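Mitochondrial enolase superfamily member 1 (Homo sapiens, PDB 4A35) catalyses the magnesium-dependent dehydration of L-fuconate to 2-keto-3-deoxy-L-fuconate, a step in the breakdown of L-fucose. Local coordinates at residues Val3-Ile7 and Thr44-Ile50; Leu10-Asp14 and Val67-Asn71; Gly52-Thr56 and Ala117-Ala122; Ile85-Phe89 and Val123-Trp127. All coordinates share one frame. Residues are numbered along the deposited sequence.

Interaction 1 (Val3-Ile7 and Thr44-Ile50)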
loop_
_atom_site.group_PDB
_atom_site.type_symbol
_atom_site.label_atom_id
_atom_site.label_comp_id
_atom_site.label_asym_id
_atom_site.label_seq_id
_atom_site.Cartn_x
_atom_site.Cartn_y
_atom_site.Cartn_z
ATOM N N VAL A 3 4.524 21.319 27.383
ATOM C CA VAL A 3 5.362 20.900 26.259
ATOM C C VAL A 3 6.586 21.810 26.142
ATOM O O VAL A 3 6.452 23.037 26.166
ATOM C CB VAL A 3 4.540 20.846 24.944
ATOM C CG1 VAL A 3 5.419 20.590 23.730
ATOM C CG2 VAL A 3 3.469 19.776 25.043
ATOM N N ARG A 4 7.771 21.195 25.983
ATOM C CA ARG A 4 9.033 21.928 25.898
ATOM C C ARG A 4 10.065 21.078 25.170
ATOM O O ARG A 4 9.909 19.854 25.066
ATOM C CB ARG A 4 9.536 22.284 27.323
ATOM C CG ARG A 4 9.980 21.066 28.187
ATOM C CD ARG A 4 8.856 20.440 29.001
ATOM N NE ARG A 4 9.258 19.211 29.696
ATOM C CZ ARG A 4 8.471 18.503 30.509
ATOM N NH1 ARG A 4 7.219 18.887 30.739
ATOM N NH2 ARG A 4 8.932 17.407 31.100
ATOM N N GLY A 5 11.120 21.728 24.717
ATOM C CA GLY A 5 12.229 21.018 24.122
ATOM C C GLY A 5 12.221 20.896 22.622
ATOM O O GLY A 5 11.176 20.942 21.975
ATOM N N ARG A 6 13.431 20.800 22.087
ATOM C CA ARG A 6 13.737 20.560 20.683
ATOM C C ARG A 6 14.133 19.099 20.544
ATOM O O ARG A 6 14.968 18.621 21.306
ATOM C CB ARG A 6 14.853 21.496 20.185
ATOM C CG ARG A 6 14.954 21.461 18.658
ATOM C CD ARG A 6 15.848 22.541 18.075
ATOM N NE ARG A 6 15.365 23.897 18.367
ATOM C CZ ARG A 6 14.742 24.695 17.508
ATOM N NH1 ARG A 6 14.433 24.263 16.290
ATOM N NH2 ARG A 6 14.391 25.918 17.869
ATOM N N ILE A 7 13.537 18.388 19.570
ATOM C CA ILE A 7 13.873 16.985 19.349
ATOM C C ILE A 7 15.331 16.961 18.834
ATOM O O ILE A 7 15.637 17.634 17.868
ATOM C CB ILE A 7 12.849 16.303 18.410
ATOM C CG1 ILE A 7 11.535 16.113 19.219
ATOM C CG2 ILE A 7 13.413 14.962 17.884
ATOM C CD1 ILE A 7 10.363 16.110 18.458
ATOM N N THR A 44 14.818 14.858 23.579
ATOM C CA THR A 44 14.771 16.308 23.426
ATOM C C THR A 44 15.992 16.895 24.109
ATOM O O THR A 44 16.676 16.194 24.860
ATOM C CB THR A 44 13.493 16.920 24.025
ATOM O OG1 THR A 44 13.606 16.896 25.449
ATOM C CG2 THR A 44 12.196 16.256 23.529
ATOM N N ASP A 45 16.183 18.196 23.972
ATOM C CA ASP A 45 17.266 18.869 24.677
ATOM C C ASP A 45 16.751 19.450 26.035
ATOM O O ASP A 45 17.412 20.312 26.616
ATOM C CB ASP A 45 17.837 19.978 23.782
ATOM C CG ASP A 45 16.866 21.095 23.420
ATOM O OD1 ASP A 45 15.655 21.002 23.805
ATOM O OD2 ASP A 45 17.295 22.046 22.734
ATOM N N ALA A 46 15.558 19.000 26.507
ATOM C CA ALA A 46 14.902 19.508 27.722
ATOM C C ALA A 46 15.642 19.129 29.020
ATOM O O ALA A 46 15.391 19.772 30.042
ATOM C CB ALA A 46 13.445 19.040 27.795
ATOM N N GLU A 47 16.532 18.099 28.995
ATOM C CA GLU A 47 17.281 17.629 30.175
ATOM C C GLU A 47 16.333 17.213 31.344
ATOM O O GLU A 47 16.658 17.432 32.513
ATOM C CB GLU A 47 18.296 18.696 30.650
ATOM C CG GLU A 47 19.470 18.896 29.705
ATOM C CD GLU A 47 20.346 20.077 30.077
ATOM O OE1 GLU A 47 20.586 20.277 31.290
ATOM O OE2 GLU A 47 20.765 20.824 29.163
ATOM N N ASP A 48 15.169 16.601 31.005
ATOM C CA ASP A 48 14.167 16.116 31.962
ATOM C C ASP A 48 14.134 14.586 32.007
ATOM O O ASP A 48 13.334 14.022 32.741
ATOM C CB ASP A 48 12.763 16.670 31.617
ATOM C CG ASP A 48 12.255 16.405 30.203
ATOM O OD1 ASP A 48 12.916 15.644 29.455
ATOM O OD2 ASP A 48 11.206 16.962 29.840
ATOM N N GLY A 49 14.971 13.941 31.199
ATOM C CA GLY A 49 15.025 12.483 31.045
ATOM C C GLY A 49 13.794 11.854 30.393
ATOM O O GLY A 49 13.682 10.624 30.351
ATOM N N ILE A 50 12.878 12.673 29.834
ATOM C CA ILE A 50 11.648 12.125 29.211
ATOM C C ILE A 50 11.952 11.825 27.751
ATOM O O ILE A 50 12.393 12.715 27.020
ATOM C CB ILE A 50 10.391 13.045 29.363
ATOM C CG1 ILE A 50 10.065 13.452 30.837
ATOM C CG2 ILE A 50 9.183 12.496 28.577
ATOM C CD1 ILE A 50 9.526 12.382 31.779
#
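R4 reaches along segment 44-50 and lays its aliphatic part against the methyl of A46, CG to CB 4.0 Å, before its guanidinium meets D48. This is the outer end of the antiparallel three-stranded sheet of the enolase-type N-terminal domain: the lead-in to strand 7-16 pairs with the turn that joins strands 36-44 and 52-58. I7 and T44 form an antiparallel non-hydrogen-bonded pair, and from there the register runs on loosely to G5 opposite A46. D45 holds R6 by the backbone twice, its OD1 accepting from R6 N at 2.8 Å and its N giving to R6 O at 3.0 Å. G5 has to be glycine: at its phi of 95° a CB would jam on the preceding carbonyl and crowd T44 and A46. The turn is shaped from within by an ST turn at T44 and an Asx turn at D48. The salt bridge closes on one oxygen, D48 OD2, which takes R4 NH2 at 2.6 Å and R4 NE at 3.0 Å.

Interaction 2 (Leu10-Asp14 and Val67-Asn71)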
loop_
_atom_site.group_PDB
_atom_site.type_symbol
_atom_site.label_atom_id
_atom_site.label_comp_id
_atom_site.label_asym_id
_atom_site.label_seq_id
_atom_site.Cartn_x
_atom_site.Cartn_y
_atom_site.Cartn_z
ATOM N N LEU A 10 17.265 10.778 17.447
ATOM C CA LEU A 10 16.333 9.714 17.084
ATOM C C LEU A 10 17.165 8.441 16.889
ATOM O O LEU A 10 18.184 8.462 16.184
ATOM C CB LEU A 10 15.528 10.048 15.809
ATOM C CG LEU A 10 14.483 8.979 15.341
ATOM C CD1 LEU A 10 13.302 9.632 14.648
ATOM C CD2 LEU A 10 15.126 7.881 14.383
ATOM N N SER A 11 16.697 7.352 17.440
ATOM C CA SER A 11 17.288 6.043 17.203
ATOM C C SER A 11 16.165 5.097 16.777
ATOM O O SER A 11 15.004 5.260 17.182
ATOM C CB SER A 11 18.046 5.529 18.437
ATOM O OG SER A 11 17.157 5.080 19.449
ATOM N N VAL A 12 16.511 4.127 15.945
ATOM C CA VAL A 12 15.560 3.116 15.510
ATOM C C VAL A 12 16.317 1.813 15.425
ATOM O O VAL A 12 17.406 1.769 14.836
ATOM C CB VAL A 12 14.787 3.473 14.201
ATOM C CG1 VAL A 12 15.738 3.928 13.054
ATOM C CG2 VAL A 12 13.883 2.327 13.774
ATOM N N ARG A 13 15.722 0.762 16.011
ATOM C CA ARG A 13 16.334 -0.548 16.088
ATOM C C ARG A 13 15.366 -1.633 15.653
ATOM O O ARG A 13 14.165 -1.547 15.876
ATOM C CB ARG A 13 16.853 -0.793 17.525
ATOM C CG ARG A 13 18.090 0.113 17.901
ATOM C CD ARG A 13 18.404 -0.021 19.379
ATOM N NE ARG A 13 17.385 0.712 20.160
ATOM C CZ ARG A 13 17.367 0.830 21.479
ATOM N NH1 ARG A 13 18.278 0.190 22.229
ATOM N NH2 ARG A 13 16.411 1.549 22.072
ATOM N N ASP A 14 15.923 -2.670 15.044
ATOM C CA ASP A 14 15.232 -3.854 14.531
ATOM C C ASP A 14 15.171 -4.858 15.688
ATOM O O ASP A 14 16.214 -5.383 16.076
ATOM C CB ASP A 14 16.063 -4.393 13.330
ATOM C CG ASP A 14 15.438 -5.529 12.563
ATOM O OD1 ASP A 14 14.536 -6.216 13.130
ATOM O OD2 ASP A 14 15.892 -5.785 11.407
ATOM N N VAL A 67 12.896 -0.097 9.300
ATOM C CA VAL A 67 13.987 0.656 9.936
ATOM C C VAL A 67 14.583 1.651 8.903
ATOM O O VAL A 67 14.732 2.829 9.206
ATOM C CB VAL A 67 15.062 -0.298 10.558
ATOM C CG1 VAL A 67 16.333 0.474 10.939
ATOM C CG2 VAL A 67 14.476 -1.013 11.778
ATOM N N CYS A 68 14.853 1.188 7.665
ATOM C CA CYS A 68 15.368 2.041 6.592
ATOM C C CYS A 68 14.449 3.256 6.326
ATOM O O CYS A 68 14.913 4.396 6.169
ATOM C CB CYS A 68 15.532 1.218 5.316
ATOM S SG CYS A 68 16.527 2.048 4.060
ATOM N N ALA A 69 13.145 2.991 6.291
ATOM C CA ALA A 69 12.162 4.035 5.995
ATOM C C ALA A 69 12.029 4.994 7.201
ATOM O O ALA A 69 11.835 6.203 6.974
ATOM C CB ALA A 69 10.816 3.397 5.648
ATOM N N VAL A 70 12.199 4.492 8.453
ATOM C CA VAL A 70 12.209 5.379 9.632
ATOM C C VAL A 70 13.418 6.370 9.449
ATOM O O VAL A 70 13.259 7.584 9.613
ATOM C CB VAL A 70 12.248 4.637 10.996
ATOM C CG1 VAL A 70 12.511 5.654 12.155
ATOM C CG2 VAL A 70 10.921 3.879 11.228
ATOM N N ASN A 71 14.607 5.847 9.081
ATOM C CA ASN A 71 15.797 6.677 8.813
ATOM C C ASN A 71 15.529 7.727 7.720
ATOM O O ASN A 71 16.004 8.862 7.861
ATOM C CB ASN A 71 17.028 5.794 8.479
ATOM C CG ASN A 71 17.539 5.101 9.738
ATOM O OD1 ASN A 71 17.485 5.677 10.836
ATOM N ND2 ASN A 71 18.072 3.881 9.626
HETATM O O HOH W 1 19.369 3.122 12.374
#
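V12 is the main bump here, a branched side chain pushed from strand 7-16 into the hollow between V67, V70 and N71 of helix 63-73. The arrangement is a helix packed on the antiparallel sheet of the enolase-type N-terminal domain, beside the strand at the sheet's edge within this chain. Strand 10-14 and helix 67-71 run nearly antiparallel, at 169°, with their axes 8.6 Å apart, a gap filled by side chains. L10 and V12 point toward the helix, while the intervening S11 points away. V67 and V70, three residues apart, present neighbouring knobs on the helix. V67 CG2 lies 3.9 Å from V12 CG2 and also fits against the backbone between R13 and D14, 3.9 Å from D14 N. V70 CG1 sits between two strand residues, 3.8 Å from V12 CB and 4.1 Å from L10 CD2, so each valine of the helix has V12 on its flank. Elsewhere V70 packs on A115 and V119 of helix 110-131, while C68 and A69 pack on V65 of the second subunit, placing this helix at the dimer contact. At the exposed margin N71 closes over the hollow, with OD1 3.3 Å from V12 CG1. Its ND2 gives a hydrogen bond to a water at 3.1 Å, and that water reaches V12 O in a weak bond of 3.4 Å.

Interaction 3 (Gly52-Thr56 and Ala117-Ala122)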
loop_
_atom_site.group_PDB
_atom_site.type_symbol
_atom_site.label_atom_id
_atom_site.label_comp_id
_atom_site.label_asym_id
_atom_site.label_seq_id
_atom_site.Cartn_x
_atom_site.Cartn_y
_atom_site.Cartn_z
ATOM N N GLY A 52 10.555 9.879 24.028
ATOM C CA GLY A 52 9.437 9.385 23.255
ATOM C C GLY A 52 9.802 8.044 22.647
ATOM O O GLY A 52 10.806 7.926 21.936
ATOM N N CYS A 53 9.011 7.007 22.965
ATOM C CA CYS A 53 9.216 5.677 22.412
ATOM C C CYS A 53 8.100 5.340 21.417
ATOM O O CYS A 53 6.934 5.642 21.652
ATOM C CB CYS A 53 9.307 4.646 23.527
ATOM S SG CYS A 53 10.513 5.075 24.818
ATOM N N GLY A 54 8.459 4.672 20.344
ATOM C CA GLY A 54 7.474 4.333 19.331
ATOM C C GLY A 54 7.783 2.984 18.746
ATOM O O GLY A 54 8.942 2.546 18.727
ATOM N N ILE A 55 6.733 2.325 18.274
ATOM C CA ILE A 55 6.832 1.036 17.607
ATOM C C ILE A 55 5.910 0.973 16.395
ATOM O O ILE A 55 4.934 1.728 16.255
ATOM C CB ILE A 55 6.456 -0.157 18.578
ATOM C CG1 ILE A 55 4.974 -0.033 19.086
ATOM C CG2 ILE A 55 7.484 -0.390 19.711
ATOM C CD1 ILE A 55 4.340 -1.331 19.697
ATOM N N THR A 56 6.243 0.028 15.524
ATOM C CA THR A 56 5.403 -0.506 14.471
ATOM C C THR A 56 5.667 -1.995 14.475
ATOM O O THR A 56 6.793 -2.404 14.709
ATOM C CB THR A 56 5.470 0.168 13.112
ATOM O OG1 THR A 56 4.305 -0.306 12.390
ATOM C CG2 THR A 56 6.752 -0.175 12.329
ATOM N N ALA A 117 3.985 5.503 11.226
ATOM C CA ALA A 117 3.267 5.187 12.470
ATOM C C ALA A 117 4.263 5.052 13.642
ATOM O O ALA A 117 3.996 5.601 14.717
ATOM C CB ALA A 117 2.436 3.884 12.336
ATOM N N ALA A 118 5.441 4.475 13.393
ATOM C CA ALA A 118 6.463 4.293 14.436
ATOM C C ALA A 118 6.997 5.648 14.944
ATOM O O ALA A 118 7.103 5.854 16.162
ATOM C CB ALA A 118 7.612 3.420 13.907
ATOM N N VAL A 119 7.258 6.585 14.013
ATOM C CA VAL A 119 7.759 7.934 14.346
ATOM C C VAL A 119 6.668 8.698 15.102
ATOM O O VAL A 119 6.932 9.270 16.186
ATOM C CB VAL A 119 8.226 8.671 13.061
ATOM C CG1 VAL A 119 8.462 10.155 13.312
ATOM C CG2 VAL A 119 9.491 8.003 12.475
ATOM N N LEU A 120 5.454 8.741 14.511
ATOM C CA LEU A 120 4.323 9.454 15.164
ATOM C C LEU A 120 3.984 8.859 16.557
ATOM O O LEU A 120 3.688 9.640 17.495
ATOM C CB LEU A 120 3.098 9.433 14.241
ATOM C CG LEU A 120 3.131 10.406 13.046
ATOM C CD1 LEU A 120 1.915 10.202 12.098
ATOM C CD2 LEU A 120 3.139 11.872 13.524
ATOM N N ASN A 121 4.065 7.507 16.738
ATOM C CA ASN A 121 3.849 6.869 18.039
ATOM C C ASN A 121 4.834 7.408 19.070
ATOM O O ASN A 121 4.442 7.617 20.199
ATOM C CB ASN A 121 3.936 5.316 17.979
ATOM C CG ASN A 121 2.704 4.696 17.295
ATOM O OD1 ASN A 121 1.655 5.339 17.173
ATOM N ND2 ASN A 121 2.779 3.431 16.868
ATOM N N ALA A 122 6.141 7.587 18.681
ATOM C CA ALA A 122 7.157 8.115 19.581
ATOM C C ALA A 122 6.827 9.599 19.966
ATOM O O ALA A 122 6.981 10.000 21.121
ATOM C CB ALA A 122 8.549 7.983 18.929
#
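A122, A118 and I55 have the most surface buried where strand 52-58 lies on helix 110-131, the long helix against the three-stranded sheet of the enolase-type N-terminal domain. The axes of 52-56 and 117-122 approach to 5.6 Å, very close for a helix on a sheet, at 153° between their directions. Such closeness depends on small residues. A122 faces G54, CA to CA 3.8 Å; an ideal CB on G54 would clash with A118 O and A122 N, and one on G52 would clash with A122 O. Backbone therefore meets backbone through CA-H...O contacts: A122 CA to C53 O at 3.2 Å, G52 CA to A122 O at 3.3 Å and G54 CA to A118 O at 3.5 Å. A118, one helical turn earlier, repeats the pattern, its CA 3.5 Å from I55 O, and its methyl packs on T56, CB to CB 4.0 Å. A118 and A122 also touch V40 of the central strand 36-44. The CA-to-CB bond of I55 points away from the helix, and the I55 side chain lies about 10 Å from G358, which is probably substrate-binding, so the area I55 buries here owes much to its main chain. N121 OD1 accepts a hydrogen bond from S335 OG in the following barrel domain, tying this interface to it. The single hydrogen bond between the segments runs from N121 ND2 to I55 O, 2.8 Å long.

Interaction 4 (Ile85-Phe89 and Val123-Trp127)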
loop_
_atom_site.group_PDB
_atom_site.type_symbol
_atom_site.label_atom_id
_atom_site.label_comp_id
_atom_site.label_asym_id
_atom_site.label_seq_id
_atom_site.Cartn_x
_atom_site.Cartn_y
_atom_site.Cartn_z
ATOM N N ILE A 85 5.340 20.970 16.564
ATOM C CA ILE A 85 4.746 19.733 16.042
ATOM C C ILE A 85 3.316 19.615 16.586
ATOM O O ILE A 85 2.377 19.580 15.805
ATOM C CB ILE A 85 5.592 18.471 16.404
ATOM C CG1 ILE A 85 6.985 18.503 15.715
ATOM C CG2 ILE A 85 4.788 17.179 16.046
ATOM C CD1 ILE A 85 7.970 17.382 16.154
ATOM N N VAL A 86 3.161 19.583 17.914
ATOM C CA VAL A 86 1.871 19.348 18.594
ATOM C C VAL A 86 0.914 20.540 18.362
ATOM O O VAL A 86 -0.295 20.345 18.401
ATOM C CB VAL A 86 2.010 18.925 20.104
ATOM C CG1 VAL A 86 2.914 17.684 20.242
ATOM C CG2 VAL A 86 2.520 20.059 20.975
ATOM N N GLY A 87 1.468 21.717 18.066
ATOM C CA GLY A 87 0.725 22.938 17.766
ATOM C C GLY A 87 0.098 22.942 16.379
ATOM O O GLY A 87 -0.826 23.717 16.119
ATOM N N ASP A 88 0.610 22.100 15.458
ATOM C CA ASP A 88 0.046 21.940 14.095
ATOM C C ASP A 88 0.315 20.504 13.719
ATOM O O ASP A 88 1.164 20.219 12.855
ATOM C CB ASP A 88 0.634 22.939 13.071
ATOM C CG ASP A 88 0.062 22.780 11.659
ATOM O OD1 ASP A 88 -1.006 22.109 11.510
ATOM O OD2 ASP A 88 0.671 23.308 10.715
ATOM N N PHE A 89 -0.380 19.582 14.418
ATOM C CA PHE A 89 -0.110 18.164 14.258
ATOM C C PHE A 89 -0.569 17.708 12.878
ATOM O O PHE A 89 0.125 16.905 12.249
ATOM C CB PHE A 89 -0.711 17.356 15.401
ATOM C CG PHE A 89 0.196 16.270 15.963
ATOM C CD1 PHE A 89 1.110 15.600 15.137
ATOM C CD2 PHE A 89 0.135 15.920 17.309
ATOM C CE1 PHE A 89 1.940 14.581 15.650
ATOM C CE2 PHE A 89 0.940 14.879 17.820
ATOM C CZ PHE A 89 1.833 14.214 16.978
ATOM N N VAL A 123 6.269 10.379 19.032
ATOM C CA VAL A 123 5.925 11.777 19.345
ATOM C C VAL A 123 4.724 11.829 20.328
ATOM O O VAL A 123 4.756 12.595 21.289
ATOM C CB VAL A 123 5.654 12.590 18.034
ATOM C CG1 VAL A 123 5.150 13.996 18.347
ATOM C CG2 VAL A 123 6.922 12.673 17.156
ATOM N N TRP A 124 3.680 10.993 20.097
ATOM C CA TRP A 124 2.500 10.924 21.019
ATOM C C TRP A 124 2.965 10.467 22.410
ATOM O O TRP A 124 2.543 11.037 23.413
ATOM C CB TRP A 124 1.435 9.982 20.460
ATOM C CG TRP A 124 0.598 10.662 19.415
ATOM C CD1 TRP A 124 0.771 10.618 18.055
ATOM C CD2 TRP A 124 -0.480 11.568 19.657
ATOM N NE1 TRP A 124 -0.116 11.472 17.440
ATOM C CE2 TRP A 124 -0.966 11.988 18.394
ATOM C CE3 TRP A 124 -1.151 11.994 20.827
ATOM C CZ2 TRP A 124 -2.048 12.866 18.264
ATOM C CZ3 TRP A 124 -2.278 12.809 20.694
ATOM C CH2 TRP A 124 -2.714 13.236 19.425
ATOM N N ASP A 125 3.899 9.497 22.470
ATOM C CA ASP A 125 4.427 9.021 23.772
ATOM C C ASP A 125 5.127 10.154 24.507
ATOM O O ASP A 125 4.796 10.446 25.671
ATOM C CB ASP A 125 5.380 7.831 23.574
ATOM C CG ASP A 125 5.919 7.271 24.897
ATOM O OD1 ASP A 125 5.079 6.889 25.782
ATOM O OD2 ASP A 125 7.161 7.160 25.027
ATOM N N LEU A 126 5.991 10.872 23.785
ATOM C CA LEU A 126 6.727 11.994 24.342
ATOM C C LEU A 126 5.792 13.104 24.846
ATOM O O LEU A 126 5.948 13.589 25.985
ATOM C CB LEU A 126 7.677 12.531 23.262
ATOM C CG LEU A 126 8.514 13.766 23.631
ATOM C CD1 LEU A 126 9.365 13.535 24.921
ATOM C CD2 LEU A 126 9.409 14.168 22.437
ATOM N N TRP A 127 4.834 13.503 24.021
ATOM C CA TRP A 127 3.878 14.553 24.359
ATOM C C TRP A 127 3.087 14.157 25.626
ATOM O O TRP A 127 3.032 14.933 26.595
ATOM C CB TRP A 127 2.928 14.790 23.141
ATOM C CG TRP A 127 1.925 15.889 23.331
ATOM C CD1 TRP A 127 1.956 16.880 24.273
ATOM C CD2 TRP A 127 0.739 16.113 22.554
ATOM N NE1 TRP A 127 0.862 17.696 24.140
ATOM C CE2 TRP A 127 0.137 17.292 23.047
ATOM C CE3 TRP A 127 0.207 15.518 21.397
ATOM C CZ2 TRP A 127 -1.058 17.804 22.515
ATOM C CZ3 TRP A 127 -0.952 16.050 20.848
ATOM C CH2 TRP A 127 -1.559 17.191 21.391
#
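Helix 82-86 is running out as it reaches this contact: D88 N still hydrogen-bonds back to I85 O at 3.1 Å, then the chain breaks from helical geometry at D88 (phi -149°, psi 68°) and F89 starts helix 89-97, with D88 as its N-cap. Across from this bend, 123-127 is regular helix, and the backbones stay well apart, V86 CA to W127 CA 7.8 Å, so side chains do all the joining. V86 sits over W127 in a CH-pi contact, its CB 3.8 Å from the centroid of the six-membered ring and almost on the normal. I85 CG2 touches V123 CG1 at 3.9 Å. In this helical part of the enolase-type N-terminal domain, F89, W124 and W127 make an aromatic cluster. F89 and the five-membered ring of W124 are nearly parallel, at 12°, but slid apart so that they barely overlap, centroids 4.6 Å apart; W127 meets F89 obliquely. W124 NE1 hydrogen-bonds to N337 and W127 NE1 to E131. F89 CZ lies 3.6 Å from V123 CG1.

From the N terminus, the lead-in 3-7 pairs with the turn 44-50 in interaction 1, closing a loop around the first two strands of the sheet. The chain between, at 10-14, has its partner beyond that turn, so interaction 2 crosses interaction 1 on its way to helix 63-73. Interaction 3 opens at strand 52-58, before that helix, and closes on helix 110-131, crossing interaction 2; interaction 4, starting at 85-89, crosses interaction 3 and ends on the same long helix. Helix 110-131 is thus the common element: V70 packs on A118, C53 N probably hydrogen-bonds D125 OD2, and V3 touches W127. Sheet edge, dimer-side helix and helical bend all meet around it.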